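Local coordinates for protein N-acetyl-beta-D glucosaminidase (Rhizomucor miehei CAU432, PDB 4ZM6) that probably cleaves N-acetylglucosamine from chitin-type oligosaccharides as a family 3 glycoside hydrolase and, through a GCN5-related region, acetylates glucosamine using acetyl-CoA, at residues F727-T738 against A798-E806; A765-V774 against I815-R826. All coordinates share one frame; numbering follows the deposited sequence.

Contact 1: residues F727-T738 against A798-E806; sequences FQQRNFPHWLST and ACVGVAQEE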
loop_
_atom_site.group_PDB
_atom_site.type_symbol
_atom_site.label_atom_id
_atom_site.label_comp_id
_atom_site.label_asym_id
_atom_site.label_seq_id
_atom_site.Cartn_x
_atom_site.Cartn_y
_atom_site.Cartn_z
ATOM N N PHE A 727 7.941 11.301 -41.419
ATOM C CA PHE A 727 9.003 12.294 -41.343
ATOM C C PHE A 727 9.662 12.281 -39.969
ATOM O O PHE A 727 10.873 12.098 -39.860
ATOM C CB PHE A 727 8.440 13.676 -41.639
ATOM C CG PHE A 727 9.439 14.781 -41.513
ATOM C CD1 PHE A 727 10.315 15.059 -42.546
ATOM C CD2 PHE A 727 9.486 15.564 -40.368
ATOM C CE1 PHE A 727 11.229 16.089 -42.437
ATOM C CE2 PHE A 727 10.397 16.600 -40.252
ATOM C CZ PHE A 727 11.273 16.862 -41.288
ATOM N N GLN A 728 8.858 12.453 -38.927
ATOM C CA GLN A 728 9.362 12.460 -37.547
ATOM C C GLN A 728 10.090 11.156 -37.186
ATOM O O GLN A 728 11.130 11.183 -36.528
ATOM C CB GLN A 728 8.220 12.717 -36.553
ATOM C CG GLN A 728 7.606 14.106 -36.647
ATOM C CD GLN A 728 8.570 15.195 -36.238
ATOM O OE1 GLN A 728 9.119 15.164 -35.145
ATOM N NE2 GLN A 728 8.777 16.171 -37.115
ATOM N N GLN A 729 9.554 10.024 -37.628
ATOM C CA GLN A 729 10.183 8.736 -37.354
ATOM C C GLN A 729 11.582 8.637 -37.956
ATOM O O GLN A 729 12.487 8.119 -37.313
ATOM C CB GLN A 729 9.321 7.588 -37.873
ATOM C CG GLN A 729 9.967 6.218 -37.774
ATOM C CD GLN A 729 9.094 5.134 -38.374
ATOM O OE1 GLN A 729 8.843 5.118 -39.585
ATOM N NE2 GLN A 729 8.625 4.218 -37.535
ATOM N N ARG A 730 11.759 9.111 -39.184
ATOM C CA ARG A 730 13.078 9.059 -39.815
ATOM C C ARG A 730 14.035 10.105 -39.230
ATOM O O ARG A 730 15.206 9.803 -39.001
ATOM C CB ARG A 730 12.983 9.224 -41.341
ATOM C CG ARG A 730 14.343 9.275 -42.031
ATOM C CD ARG A 730 14.269 9.061 -43.536
ATOM N NE ARG A 730 15.606 8.964 -44.135
ATOM C CZ ARG A 730 16.394 7.885 -44.088
ATOM N NH1 ARG A 730 16.002 6.774 -43.465
ATOM N NH2 ARG A 730 17.590 7.917 -44.669
ATOM N N ASN A 731 13.543 11.316 -38.975
ATOM C CA ASN A 731 14.427 12.457 -38.727
ATOM C C ASN A 731 14.479 12.978 -37.293
ATOM O O ASN A 731 15.534 13.427 -36.843
ATOM C CB ASN A 731 14.065 13.602 -39.677
ATOM C CG ASN A 731 14.265 13.232 -41.141
ATOM O OD1 ASN A 731 15.394 13.116 -41.612
ATOM N ND2 ASN A 731 13.165 13.051 -41.865
ATOM N N PHE A 732 13.355 12.953 -36.582
ATOM C CA PHE A 732 13.309 13.467 -35.210
ATOM C C PHE A 732 12.417 12.607 -34.318
ATOM O O PHE A 732 11.458 13.113 -33.725
ATOM C CB PHE A 732 12.824 14.916 -35.211
ATOM C CG PHE A 732 13.641 15.817 -36.078
ATOM C CD1 PHE A 732 14.770 16.453 -35.575
ATOM C CD2 PHE A 732 13.300 16.015 -37.411
ATOM C CE1 PHE A 732 15.539 17.284 -36.381
ATOM C CE2 PHE A 732 14.065 16.843 -38.223
ATOM C CZ PHE A 732 15.186 17.478 -37.706
ATOM N N PRO A 733 12.754 11.306 -34.183
ATOM C CA PRO A 733 11.877 10.330 -33.513
ATOM C C PRO A 733 11.529 10.720 -32.082
ATOM O O PRO A 733 10.462 10.365 -31.579
ATOM C CB PRO A 733 12.703 9.035 -33.516
ATOM C CG PRO A 733 13.869 9.284 -34.413
ATOM C CD PRO A 733 14.101 10.757 -34.408
ATOM N N HIS A 734 12.442 11.442 -31.441
ATOM C CA HIS A 734 12.225 11.976 -30.103
ATOM C C HIS A 734 11.089 13.000 -30.017
ATOM O O HIS A 734 10.675 13.346 -28.917
ATOM C CB HIS A 734 13.529 12.565 -29.536
ATOM C CG HIS A 734 14.114 13.673 -30.361
ATOM N ND1 HIS A 734 14.943 13.444 -31.441
ATOM C CD2 HIS A 734 14.007 15.020 -30.250
ATOM C CE1 HIS A 734 15.310 14.601 -31.965
ATOM N NE2 HIS A 734 14.754 15.572 -31.261
ATOM N N TRP A 735 10.584 13.480 -31.157
ATOM C CA TRP A 735 9.431 14.403 -31.166
ATOM C C TRP A 735 8.099 13.777 -31.600
ATOM O O TRP A 735 7.045 14.368 -31.375
ATOM C CB TRP A 735 9.716 15.608 -32.062
ATOM C CG TRP A 735 10.645 16.605 -31.489
ATOM C CD1 TRP A 735 10.885 16.851 -30.168
ATOM C CD2 TRP A 735 11.448 17.532 -32.223
ATOM N NE1 TRP A 735 11.804 17.866 -30.035
ATOM C CE2 TRP A 735 12.164 18.304 -31.282
ATOM C CE3 TRP A 735 11.638 17.782 -33.587
ATOM C CZ2 TRP A 735 13.056 19.309 -31.659
ATOM C CZ3 TRP A 735 12.528 18.784 -33.963
ATOM C CH2 TRP A 735 13.226 19.534 -32.999
ATOM N N LEU A 736 8.139 12.600 -32.216
ATOM C CA LEU A 736 6.926 11.954 -32.714
ATOM C C LEU A 736 5.752 12.054 -31.737
ATOM O O LEU A 736 4.655 12.445 -32.127
ATOM C CB LEU A 736 7.202 10.485 -33.053
ATOM C CG LEU A 736 6.039 9.647 -33.593
ATOM C CD1 LEU A 736 5.283 10.377 -34.698
ATOM C CD2 LEU A 736 6.554 8.307 -34.101
ATOM N N SER A 737 5.990 11.729 -30.468
ATOM C CA SER A 737 4.919 11.725 -29.462
ATOM C C SER A 737 4.274 13.104 -29.236
ATOM O O SER A 737 3.108 13.189 -28.848
ATOM C CB SER A 737 5.438 11.192 -28.127
ATOM O OG SER A 737 6.180 12.186 -27.447
ATOM N N THR A 738 5.032 14.173 -29.455
ATOM C CA THR A 738 4.507 15.525 -29.300
ATOM C C THR A 738 3.552 15.880 -30.443
ATOM O O THR A 738 2.498 16.485 -30.223
ATOM C CB THR A 738 5.643 16.555 -29.244
ATOM O OG1 THR A 738 6.502 16.233 -28.153
ATOM C CG2 THR A 738 5.101 17.959 -29.040
ATOM N N ALA A 798 7.627 25.244 -32.123
ATOM C CA ALA A 798 8.426 24.187 -31.500
ATOM C C ALA A 798 8.709 23.049 -32.478
ATOM O O ALA A 798 8.196 23.032 -33.593
ATOM C CB ALA A 798 7.716 23.651 -30.261
ATOM N N CYS A 799 9.538 22.105 -32.047
ATOM C CA CYS A 799 9.881 20.929 -32.842
ATOM C C CYS A 799 10.116 21.277 -34.313
ATOM O O CYS A 799 9.571 20.650 -35.223
ATOM C CB CYS A 799 8.812 19.858 -32.661
ATOM S SG CYS A 799 8.509 19.478 -30.912
ATOM N N VAL A 800 10.948 22.298 -34.508
ATOM C CA VAL A 800 11.400 22.739 -35.820
ATOM C C VAL A 800 12.488 21.786 -36.292
ATOM O O VAL A 800 13.426 21.482 -35.548
ATOM C CB VAL A 800 12.015 24.149 -35.742
ATOM C CG1 VAL A 800 12.594 24.563 -37.087
ATOM C CG2 VAL A 800 10.989 25.163 -35.251
ATOM N N GLY A 801 12.366 21.320 -37.531
ATOM C CA GLY A 801 13.315 20.363 -38.081
ATOM C C GLY A 801 13.213 20.210 -39.585
ATOM O O GLY A 801 12.119 20.182 -40.151
ATOM N N VAL A 802 14.373 20.110 -40.228
ATOM C CA VAL A 802 14.473 19.846 -41.654
ATOM C C VAL A 802 15.013 18.435 -41.826
ATOM O O VAL A 802 15.714 17.937 -40.953
ATOM C CB VAL A 802 15.440 20.842 -42.309
ATOM C CG1 VAL A 802 15.436 20.689 -43.825
ATOM C CG2 VAL A 802 15.086 22.264 -41.889
ATOM N N ALA A 803 14.683 17.790 -42.940
ATOM C CA ALA A 803 15.197 16.450 -43.237
ATOM C C ALA A 803 16.697 16.519 -43.441
ATOM O O ALA A 803 17.215 17.557 -43.849
ATOM C CB ALA A 803 14.532 15.884 -44.483
ATOM N N GLN A 804 17.392 15.418 -43.150
ATOM C CA GLN A 804 18.852 15.363 -43.351
ATOM C C GLN A 804 19.239 15.657 -44.802
ATOM O O GLN A 804 20.068 16.531 -45.071
ATOM C CB GLN A 804 19.508 14.039 -42.880
ATOM C CG GLN A 804 18.638 12.800 -42.690
ATOM C CD GLN A 804 18.371 12.499 -41.220
ATOM O OE1 GLN A 804 18.035 13.393 -40.439
ATOM N NE2 GLN A 804 18.530 11.234 -40.835
ATOM N N GLU A 805 18.614 14.925 -45.721
ATOM C CA GLU A 805 18.811 15.105 -47.158
ATOM C C GLU A 805 18.749 16.574 -47.620
ATOM O O GLU A 805 19.526 16.991 -48.484
ATOM C CB GLU A 805 17.742 14.304 -47.906
ATOM C CG GLU A 805 17.921 14.238 -49.417
ATOM C CD GLU A 805 18.992 13.254 -49.853
ATOM O OE1 GLU A 805 19.559 12.544 -48.991
ATOM O OE2 GLU A 805 19.260 13.190 -51.070
ATOM N N GLU A 806 17.835 17.345 -47.029
ATOM C CA GLU A 806 17.463 18.669 -47.535
ATOM C C GLU A 806 18.152 19.830 -46.815
ATOM O O GLU A 806 17.757 20.994 -46.978
ATOM C CB GLU A 806 15.944 18.842 -47.427
ATOM C CG GLU A 806 15.137 17.662 -47.954
ATOM C CD GLU A 806 15.308 17.430 -49.446
ATOM O OE1 GLU A 806 15.641 18.393 -50.173
ATOM O OE2 GLU A 806 15.097 16.279 -49.893
HETATM O O HOH W 1 10.573 18.590 -36.942
#
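The run from N731, at the end of a helix, through F732 to W735 runs counter to strand 798-802 and the turn after it, with the CA atoms of N731 and A803 6.1 Å apart and those of W735 and C799 6.8 Å apart. W735 lies flat against C799: C799 CA stands 3.4 Å above the centroid of the six-membered ring, a CH-pi contact 5° off its normal, and C799 SG lies 3.5 Å above the centroid of the five-membered ring. H734 NE2 occupies the other face of the indole. F732 meets the strand obliquely, its CZ 3.5 Å from G801 CA, and directs its edge at V802 O. The F727 ring, with CG anti to the backbone N (chi1 177°), likewise brings an edge to the backbone, CZ lying 3.6 Å from G801 O. At the helix end, N731 ND2 donates to F727 O, while N731 OD1 receives a weak bond from Q804 N at 3.4 Å. A water joins Q728 NE2 to C799 O, which also pairs with Y739 OH. Three aromatic rings thus meet backbone, a cysteine and an alanine methyl across 510 Å² of buried surface, so dispersion and weakly polar contacts dominate; direct hydrogen bonding between the segments is confined to one weak bond beyond the strand.

Contact 2: residues A765-V774 against I815-R826; sequences ASLILNTTHV and IVAHANWLLKQR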
loop_
_atom_site.group_PDB
_atom_site.type_symbol
_atom_site.label_atom_id
_atom_site.label_comp_id
_atom_site.label_asym_id
_atom_site.label_seq_id
_atom_site.Cartn_x
_atom_site.Cartn_y
_atom_site.Cartn_z
ATOM N N ALA A 765 10.313 19.196 -44.233
ATOM C CA ALA A 765 10.539 19.901 -42.984
ATOM C C ALA A 765 9.207 20.004 -42.260
ATOM O O ALA A 765 8.157 19.714 -42.846
ATOM C CB ALA A 765 11.115 21.286 -43.242
ATOM N N SER A 766 9.242 20.406 -40.992
ATOM C CA SER A 766 8.014 20.590 -40.231
ATOM C C SER A 766 8.254 21.383 -38.964
ATOM O O SER A 766 9.383 21.476 -38.500
ATOM C CB SER A 766 7.400 19.233 -39.865
ATOM O OG SER A 766 7.852 18.797 -38.599
ATOM N N LEU A 767 7.184 21.953 -38.414
ATOM C CA LEU A 767 7.216 22.536 -37.070
ATOM C C LEU A 767 5.824 22.615 -36.475
ATOM O O LEU A 767 4.835 22.417 -37.174
ATOM C CB LEU A 767 7.879 23.917 -37.071
ATOM C CG LEU A 767 7.181 25.056 -37.820
ATOM C CD1 LEU A 767 5.972 25.586 -37.063
ATOM C CD2 LEU A 767 8.164 26.187 -38.076
ATOM N N ILE A 768 5.767 22.918 -35.179
ATOM C CA ILE A 768 4.520 22.967 -34.421
ATOM C C ILE A 768 4.245 24.383 -33.958
ATOM O O ILE A 768 4.961 24.907 -33.108
ATOM C CB ILE A 768 4.578 22.059 -33.172
ATOM C CG1 ILE A 768 4.661 20.588 -33.582
ATOM C CG2 ILE A 768 3.351 22.273 -32.289
ATOM C CD1 ILE A 768 5.059 19.670 -32.447
ATOM N N LEU A 769 3.197 24.989 -34.511
ATOM C CA LEU A 769 2.727 26.292 -34.056
ATOM C C LEU A 769 1.904 26.150 -32.788
ATOM O O LEU A 769 1.461 25.055 -32.425
ATOM C CB LEU A 769 1.847 26.964 -35.113
ATOM C CG LEU A 769 2.495 27.483 -36.391
ATOM C CD1 LEU A 769 1.418 27.934 -37.365
ATOM C CD2 LEU A 769 3.449 28.623 -36.080
ATOM N N ASN A 770 1.712 27.282 -32.123
ATOM C CA ASN A 770 0.723 27.407 -31.071
ATOM C C ASN A 770 0.295 28.864 -30.989
ATOM O O ASN A 770 1.090 29.762 -31.280
ATOM C CB ASN A 770 1.289 26.924 -29.732
ATOM C CG ASN A 770 2.209 27.938 -29.081
ATOM O OD1 ASN A 770 3.426 27.846 -29.202
ATOM N ND2 ASN A 770 1.628 28.919 -28.394
ATOM N N THR A 771 -0.956 29.096 -30.605
ATOM C CA THR A 771 -1.463 30.451 -30.447
ATOM C C THR A 771 -2.544 30.485 -29.377
ATOM O O THR A 771 -3.485 29.691 -29.408
ATOM C CB THR A 771 -2.056 30.995 -31.760
ATOM O OG1 THR A 771 -1.070 30.954 -32.799
ATOM C CG2 THR A 771 -2.538 32.428 -31.582
ATOM N N THR A 772 -2.404 31.418 -28.444
ATOM C CA THR A 772 -3.384 31.611 -27.393
ATOM C C THR A 772 -4.791 31.835 -27.962
ATOM O O THR A 772 -4.985 32.668 -28.841
ATOM C CB THR A 772 -2.989 32.816 -26.525
ATOM O OG1 THR A 772 -1.629 32.670 -26.102
ATOM C CG2 THR A 772 -3.905 32.949 -25.306
ATOM N N HIS A 773 -5.749 31.066 -27.452
ATOM C CA HIS A 773 -7.164 31.072 -27.886
ATOM C C HIS A 773 -7.456 30.452 -29.257
ATOM O O HIS A 773 -8.594 30.501 -29.719
ATOM C CB HIS A 773 -7.768 32.475 -27.807
ATOM C CG HIS A 773 -7.662 33.093 -26.451
ATOM N ND1 HIS A 773 -7.931 32.395 -25.293
ATOM C CD2 HIS A 773 -7.328 34.348 -26.067
ATOM C CE1 HIS A 773 -7.756 33.189 -24.253
ATOM N NE2 HIS A 773 -7.392 34.381 -24.697
ATOM N N VAL A 774 -6.453 29.858 -29.895
ATOM C CA VAL A 774 -6.647 29.195 -31.178
ATOM C C VAL A 774 -6.370 27.704 -31.026
ATOM O O VAL A 774 -7.195 26.868 -31.396
ATOM C CB VAL A 774 -5.738 29.811 -32.256
ATOM C CG1 VAL A 774 -5.768 28.991 -33.543
ATOM C CG2 VAL A 774 -6.149 31.254 -32.519
ATOM N N ILE A 815 10.945 28.089 -43.049
ATOM C CA ILE A 815 9.774 27.586 -42.331
ATOM C C ILE A 815 9.547 28.305 -41.002
ATOM O O ILE A 815 8.403 28.504 -40.595
ATOM C CB ILE A 815 9.846 26.063 -42.106
ATOM C CG1 ILE A 815 8.479 25.526 -41.692
ATOM C CG2 ILE A 815 10.906 25.709 -41.074
ATOM C CD1 ILE A 815 8.395 24.017 -41.715
ATOM N N VAL A 816 10.622 28.706 -40.335
ATOM C CA VAL A 816 10.491 29.503 -39.116
ATOM C C VAL A 816 9.959 30.889 -39.464
ATOM O O VAL A 816 9.078 31.406 -38.787
ATOM C CB VAL A 816 11.830 29.605 -38.343
ATOM C CG1 VAL A 816 11.791 30.703 -37.293
ATOM C CG2 VAL A 816 12.149 28.277 -37.681
ATOM N N ALA A 817 10.497 31.486 -40.523
ATOM C CA ALA A 817 10.069 32.818 -40.949
ATOM C C ALA A 817 8.603 32.788 -41.363
ATOM O O ALA A 817 7.843 33.720 -41.085
ATOM C CB ALA A 817 10.944 33.325 -42.089
ATOM N N HIS A 818 8.212 31.700 -42.014
ATOM C CA HIS A 818 6.823 31.487 -42.376
ATOM C C HIS A 818 5.954 31.362 -41.129
ATOM O O HIS A 818 4.883 31.957 -41.056
ATOM C CB HIS A 818 6.684 30.235 -43.232
ATOM C CG HIS A 818 5.356 30.121 -43.903
ATOM N ND1 HIS A 818 4.374 29.255 -43.469
ATOM C CD2 HIS A 818 4.839 30.777 -44.968
ATOM C CE1 HIS A 818 3.313 29.374 -44.247
ATOM N NE2 HIS A 818 3.569 30.292 -45.163
ATOM N N ALA A 819 6.428 30.593 -40.150
ATOM C CA ALA A 819 5.738 30.453 -38.867
ATOM C C ALA A 819 5.496 31.806 -38.198
ATOM O O ALA A 819 4.439 32.030 -37.609
ATOM C CB ALA A 819 6.522 29.539 -37.937
ATOM N N ASN A 820 6.473 32.704 -38.292
ATOM C CA ASN A 820 6.295 34.067 -37.792
ATOM C C ASN A 820 5.199 34.822 -38.544
ATOM O O ASN A 820 4.418 35.556 -37.929
ATOM C CB ASN A 820 7.611 34.850 -37.850
ATOM C CG ASN A 820 8.485 34.616 -36.634
ATOM O OD1 ASN A 820 8.304 33.648 -35.900
ATOM N ND2 ASN A 820 9.435 35.513 -36.411
ATOM N N TRP A 821 5.149 34.643 -39.865
ATOM C CA TRP A 821 4.130 35.285 -40.699
ATOM C C TRP A 821 2.747 34.817 -40.274
ATOM O O TRP A 821 1.870 35.633 -39.976
ATOM C CB TRP A 821 4.370 34.971 -42.183
ATOM C CG TRP A 821 3.320 35.519 -43.124
ATOM C CD1 TRP A 821 2.502 34.798 -43.953
ATOM C CD2 TRP A 821 2.980 36.900 -43.329
ATOM N NE1 TRP A 821 1.679 35.640 -44.658
ATOM C CE2 TRP A 821 1.949 36.936 -44.295
ATOM C CE3 TRP A 821 3.447 38.110 -42.788
ATOM C CZ2 TRP A 821 1.372 38.138 -44.735
ATOM C CZ3 TRP A 821 2.874 39.310 -43.228
ATOM C CH2 TRP A 821 1.846 39.310 -44.192
ATOM N N LEU A 822 2.579 33.497 -40.229
ATOM C CA LEU A 822 1.337 32.864 -39.778
ATOM C C LEU A 822 0.889 33.337 -38.401
ATOM O O LEU A 822 -0.300 33.546 -38.173
ATOM C CB LEU A 822 1.497 31.346 -39.739
ATOM C CG LEU A 822 1.581 30.619 -41.075
ATOM C CD1 LEU A 822 1.741 29.127 -40.831
ATOM C CD2 LEU A 822 0.345 30.891 -41.914
ATOM N N LEU A 823 1.833 33.487 -37.480
ATOM C CA LEU A 823 1.509 34.007 -36.158
ATOM C C LEU A 823 1.057 35.458 -36.256
ATOM O O LEU A 823 0.058 35.833 -35.642
ATOM C CB LEU A 823 2.698 33.868 -35.199
ATOM C CG LEU A 823 3.039 32.425 -34.803
ATOM C CD1 LEU A 823 4.468 32.332 -34.283
ATOM C CD2 LEU A 823 2.042 31.880 -33.790
ATOM N N LYS A 824 1.773 36.267 -37.041
ATOM C CA LYS A 824 1.371 37.666 -37.268
ATOM C C LYS A 824 -0.040 37.744 -37.859
ATOM O O LYS A 824 -0.831 38.595 -37.457
ATOM C CB LYS A 824 2.365 38.404 -38.174
ATOM N N GLN A 825 -0.358 36.845 -38.791
ATOM C CA GLN A 825 -1.704 36.786 -39.381
ATOM C C GLN A 825 -2.758 36.583 -38.296
ATOM O O GLN A 825 -3.800 37.243 -38.305
ATOM C CB GLN A 825 -1.817 35.653 -40.407
ATOM C CG GLN A 825 -0.941 35.792 -41.645
ATOM C CD GLN A 825 -1.455 36.824 -42.627
ATOM O OE1 GLN A 825 -2.087 36.477 -43.626
ATOM N NE2 GLN A 825 -1.184 38.102 -42.352
ATOM N N ARG A 826 -2.463 35.685 -37.354
ATOM C CA ARG A 826 -3.369 35.384 -36.237
ATOM C C ARG A 826 -3.453 36.488 -35.174
ATOM O O ARG A 826 -4.137 36.319 -34.164
ATOM C CB ARG A 826 -2.956 34.074 -35.559
ATOM C CG ARG A 826 -3.072 32.838 -36.433
ATOM C CD ARG A 826 -2.406 31.658 -35.748
ATOM N NE ARG A 826 -2.623 30.389 -36.442
ATOM C CZ ARG A 826 -2.375 29.191 -35.913
ATOM N NH1 ARG A 826 -1.902 29.071 -34.670
ATOM N NH2 ARG A 826 -2.608 28.098 -36.628
#
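A765 begins the contact by placing CB 4.1 Å from CD1 of I815, whose end also reaches the backbone of S766. The S766 side chain points the other way, toward helix 721-731, and its OG pairs with Y739 OH. L767 returns to the helix. With CG between the backbone N and the carbonyl carbon (chi1 66°), it lies alongside I815, the two side chains running in opposite directions; CD2 of L767 is 3.7 Å from CG1 of I815 and equally near CB of A819. The alternation is that of a beta strand in a sheet covered on both faces, as in the layered GNAT fold. Helix 811-825 lies on one face, the axis of its part 815-825 coming within 9.4 Å of that of strand 765-771 and crossing it at -32°, and links the parallel strands 794-802 and 830-836 in a beta-alpha-beta crossover. L769 divides its branches. CD2 rests on CB of A819 and approaches CG of L823, whereas CD1 meets CD1 of L822 at 3.7 Å, the two side chains nearly perpendicular. N770 turns its side chain from the helix, but its carbonyl oxygen packs against CD2 of L823. At T771 the apolar row gives way to a polar bond: NH1 of R826 donates to OG1 of T771 at 2.8 Å, at an N-H...O angle of 160° and with the oxygen in the guanidinium plane. D750 holds the same nitrogen by a salt bridge. Beyond the turn, V774 sets CG1 over one face of this guanidinium, opposite CD1 of L769.

In the fold
Contacts 1 and 2 lie in the C-terminal N-acetyltransferase region, their centres about 17 Å apart, on opposite faces of one mixed sheet. Their segments alternate along the chain: 727-738, 765-774, 798-806, 815-826. Antiparallel strands 763-771 and 794-802 join the two contacts directly, probably through hydrogen bonds from I768 N to A798 O (2.9 Å) and from S766 N to G801 O (3.0 Å). Helices 721-731 and 736-745 pack on one side and helix 811-825 on the other, giving the helix-sheet-helix sandwich of a GNAT domain. Both contacts are remote from the acetyl-CoA bound in this chain, which occupies the preceding acetyltransferase region; they join helices to the two faces of the sheet in the second.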